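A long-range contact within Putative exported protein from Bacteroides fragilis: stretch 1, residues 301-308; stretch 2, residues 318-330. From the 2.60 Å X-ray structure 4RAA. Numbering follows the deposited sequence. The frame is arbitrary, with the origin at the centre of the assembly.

Stretch 1 (301-308) KVGELNYF
Stretch 2, residues 318-330: VAPLDVLSLKDMA

How do the two backbones lie against each other? Stretch 1 has no regular helix or strand, while stretch 2 finishes a strand at Leu321, turns at Asp322 and enters a helix at Val323. The chains run in opposite directions: CA of Gly303 lies 6.2 Å from CA of Leu326, CA of Leu305 6.6 Å from CA of Leu321, and CA of Phe308 4.5 Å from CA of Ala319. Thus the start of stretch 1 meets the helix and its end meets the strand. Together they bury 578 Å², and no backbone hydrogen bond links them. Asp322 (chi1 t) caps the helix, its OD2 accepting from Ser325 N at 3.1 Å.

What brings the start of stretch 1 so close to the helix? Lys301 (phi/psi 60/54) closes a Schellman motif after the preceding helix, and Val302 (-127/14, chi1 m) follows, its O 3.5 Å from CD2 of Leu326 (m, t). Gly303 then adopts 67/-76, a positive phi that favours glycine. Its CA sits 4.0 Å from Leu326 CD2 and 3.6 Å from SE of Met329, a selenomethionine with chi1 m and chi2 t. An ideal CB here would point toward the helix and clash with both, at 2.7 Å from Leu326 CD2 and 2.8 Å from Met329 SE.

Where does polar chemistry cross the contact? Glu304 (-128/140) leaves its CB sideways, but an extended side chain (chi1 -88°, chi2 t) carries its end nearer the helix. Ser325, with chi1 t and its CA-to-CB bond toward stretch 1, donates a weak hydrogen bond from OG to Glu304 OE1 at 3.0 Å. The same residue therefore gives its backbone N to the cap and its hydroxyl to Glu304. Glu304 O meets a methyl instead, 3.2 Å from CD2 of Leu321 (m, t).

How does the end of stretch 1 pack on the strand? Leu305 (-141/81, t, t) brings CD2 to 3.9 Å from CB of Ala319, an apolar contact between methyls. Asn306 (-68/-37) makes no contact, and the chain extends again at Tyr307 (-164/157). With chi1 p and chi2 -79°, Tyr307 sets CZ 3.4 Å from CG of Pro320, whose ring is C-gamma endo; the approach is oblique, while the hydroxyl is hydrogen-bonded elsewhere in the structure. Phe308 (-98/130, chi1 -92°, chi2 89°) offers a ring face to Ala319, whose CB lies 4.1 Å from the Phe308 ring centroid and 19° off its normal, a CH-pi contact.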

# COMPACT_ATOMS: atom_id res chain seq x y z
N LYS A 301 -32.32 16.50 31.55
CA LYS A 301 -33.63 16.25 30.93
C LYS A 301 -33.51 15.66 29.52
O LYS A 301 -34.09 16.20 28.56
CB LYS A 301 -34.52 17.51 30.97
CG LYS A 301 -34.89 17.99 32.37
CD LYS A 301 -35.87 19.16 32.29
CE LYS A 301 -36.54 19.44 33.63
NZ LYS A 301 -35.58 19.87 34.68
N VAL A 302 -32.75 14.56 29.41
CA VAL A 302 -32.51 13.84 28.12
C VAL A 302 -32.82 12.32 28.13
O VAL A 302 -32.39 11.60 27.23
CB VAL A 302 -31.07 14.09 27.59
CG1 VAL A 302 -30.80 15.59 27.48
CG2 VAL A 302 -30.01 13.43 28.46
N GLY A 303 -33.55 11.84 29.15
CA GLY A 303 -34.02 10.44 29.21
C GLY A 303 -33.02 9.31 29.37
O GLY A 303 -32.94 8.71 30.44
N GLU A 304 -32.31 8.99 28.28
CA GLU A 304 -31.27 7.94 28.20
C GLU A 304 -30.00 8.50 27.61
O GLU A 304 -30.05 9.24 26.64
CB GLU A 304 -31.65 6.81 27.24
CG GLU A 304 -32.44 5.64 27.81
CD GLU A 304 -32.57 4.50 26.80
OE1 GLU A 304 -32.26 4.68 25.59
OE2 GLU A 304 -33.00 3.40 27.22
N LEU A 305 -28.87 8.07 28.16
CA LEU A 305 -27.56 8.47 27.67
C LEU A 305 -26.71 7.19 27.79
O LEU A 305 -26.01 6.98 28.78
CB LEU A 305 -27.05 9.67 28.47
CG LEU A 305 -26.12 10.61 27.71
CD1 LEU A 305 -25.89 11.86 28.55
CD2 LEU A 305 -24.81 9.94 27.33
N ASN A 306 -26.86 6.32 26.80
CA ASN A 306 -26.18 5.00 26.78
C ASN A 306 -24.67 5.08 26.61
O ASN A 306 -23.94 4.29 27.22
CB ASN A 306 -26.79 4.07 25.71
CG ASN A 306 -28.24 3.69 26.01
OD1 ASN A 306 -28.75 3.89 27.11
ND2 ASN A 306 -28.90 3.11 25.01
N TYR A 307 -24.21 6.02 25.80
CA TYR A 307 -22.78 6.19 25.54
C TYR A 307 -22.45 7.54 24.90
O TYR A 307 -23.30 8.17 24.27
CB TYR A 307 -22.27 5.06 24.62
CG TYR A 307 -22.90 5.05 23.24
CD1 TYR A 307 -24.19 4.52 23.03
CD2 TYR A 307 -22.21 5.55 22.12
CE1 TYR A 307 -24.77 4.51 21.76
CE2 TYR A 307 -22.77 5.54 20.85
CZ TYR A 307 -24.05 5.02 20.66
OH TYR A 307 -24.60 5.02 19.39
N PHE A 308 -21.20 7.94 25.08
CA PHE A 308 -20.65 9.13 24.44
C PHE A 308 -19.88 8.68 23.20
O PHE A 308 -19.06 7.75 23.29
CB PHE A 308 -19.74 9.94 25.39
CG PHE A 308 -20.47 11.01 26.14
CD1 PHE A 308 -21.07 10.74 27.38
CD2 PHE A 308 -20.60 12.30 25.60
CE1 PHE A 308 -21.76 11.74 28.07
CE2 PHE A 308 -21.28 13.29 26.29
CZ PHE A 308 -21.87 13.02 27.52
N VAL A 318 -20.23 14.72 22.00
CA VAL A 318 -21.37 14.17 21.25
C VAL A 318 -21.91 12.92 21.93
O VAL A 318 -21.13 12.06 22.33
CB VAL A 318 -20.98 13.83 19.79
CG1 VAL A 318 -22.18 13.28 19.00
CG2 VAL A 318 -20.39 15.06 19.10
N ALA A 319 -23.23 12.81 22.01
CA ALA A 319 -23.90 11.63 22.57
C ALA A 319 -25.19 11.37 21.79
O ALA A 319 -26.12 12.16 21.88
CB ALA A 319 -24.22 11.86 24.04
N PRO A 320 -25.26 10.27 21.00
CA PRO A 320 -26.47 10.00 20.23
C PRO A 320 -27.57 9.46 21.13
O PRO A 320 -27.29 8.65 22.03
CB PRO A 320 -26.02 8.96 19.21
CG PRO A 320 -24.97 8.21 19.93
CD PRO A 320 -24.26 9.20 20.81
N LEU A 321 -28.80 9.93 20.89
CA LEU A 321 -29.98 9.58 21.67
C LEU A 321 -30.98 8.83 20.78
O LEU A 321 -31.25 9.28 19.66
CB LEU A 321 -30.61 10.86 22.21
CG LEU A 321 -29.70 11.82 23.00
CD1 LEU A 321 -30.42 13.14 23.25
CD2 LEU A 321 -29.25 11.23 24.32
N ASP A 322 -31.53 7.72 21.28
CA ASP A 322 -32.44 6.86 20.51
C ASP A 322 -33.83 7.50 20.51
O ASP A 322 -34.41 7.69 21.58
CB ASP A 322 -32.50 5.46 21.12
CG ASP A 322 -33.35 4.50 20.31
OD1 ASP A 322 -32.99 4.24 19.14
OD2 ASP A 322 -34.36 3.98 20.84
N VAL A 323 -34.36 7.77 19.32
CA VAL A 323 -35.65 8.46 19.16
C VAL A 323 -36.80 7.69 19.80
O VAL A 323 -37.40 8.19 20.74
CB VAL A 323 -35.94 8.81 17.67
CG1 VAL A 323 -37.36 9.36 17.48
CG2 VAL A 323 -34.89 9.79 17.15
N LEU A 324 -37.05 6.46 19.35
CA LEU A 324 -38.18 5.67 19.86
C LEU A 324 -38.17 5.49 21.38
O LEU A 324 -39.24 5.58 22.01
CB LEU A 324 -38.27 4.29 19.19
CG LEU A 324 -39.44 3.38 19.61
CD1 LEU A 324 -40.79 4.07 19.44
CD2 LEU A 324 -39.39 2.09 18.82
N SER A 325 -36.99 5.24 21.94
CA SER A 325 -36.81 5.06 23.39
C SER A 325 -37.26 6.33 24.14
O SER A 325 -38.00 6.24 25.13
CB SER A 325 -35.34 4.68 23.72
OG SER A 325 -35.17 4.33 25.08
N LEU A 326 -36.86 7.49 23.62
CA LEU A 326 -37.25 8.80 24.17
C LEU A 326 -38.72 9.17 23.90
O LEU A 326 -39.36 9.79 24.76
CB LEU A 326 -36.37 9.92 23.62
CG LEU A 326 -34.86 9.98 23.88
CD1 LEU A 326 -34.37 11.38 23.55
CD2 LEU A 326 -34.50 9.63 25.31
N LYS A 327 -39.23 8.85 22.71
CA LYS A 327 -40.64 9.14 22.38
C LYS A 327 -41.62 8.41 23.32
O LYS A 327 -42.64 8.98 23.70
CB LYS A 327 -40.96 8.86 20.92
CG LYS A 327 -40.26 9.82 19.96
CD LYS A 327 -41.01 9.98 18.64
CE LYS A 327 -42.24 10.86 18.80
NZ LYS A 327 -42.81 11.16 17.47
N ASP A 328 -41.28 7.18 23.69
CA ASP A 328 -42.06 6.41 24.69
C ASP A 328 -41.96 7.08 26.07
O ASP A 328 -42.95 7.11 26.80
CB ASP A 328 -41.59 4.95 24.78
CG ASP A 328 -41.78 4.17 23.47
OD1 ASP A 328 -42.70 4.49 22.68
OD2 ASP A 328 -41.01 3.22 23.25
N MSE A 329 -40.78 7.60 26.42
CA MSE A 329 -40.57 8.35 27.68
C MSE A 329 -41.46 9.59 27.66
O MSE A 329 -42.21 9.84 28.63
CB MSE A 329 -39.09 8.67 27.94
CG MSE A 329 -38.28 7.42 28.30
SE MSE A 329 -36.37 7.86 28.50
CE MSE A 329 -36.49 8.04 30.45
N ALA A 330 -41.43 10.32 26.53
CA ALA A 330 -42.29 11.51 26.31
C ALA A 330 -43.76 11.13 26.44
O ALA A 330 -44.51 11.83 27.10
CB ALA A 330 -42.04 12.14 24.95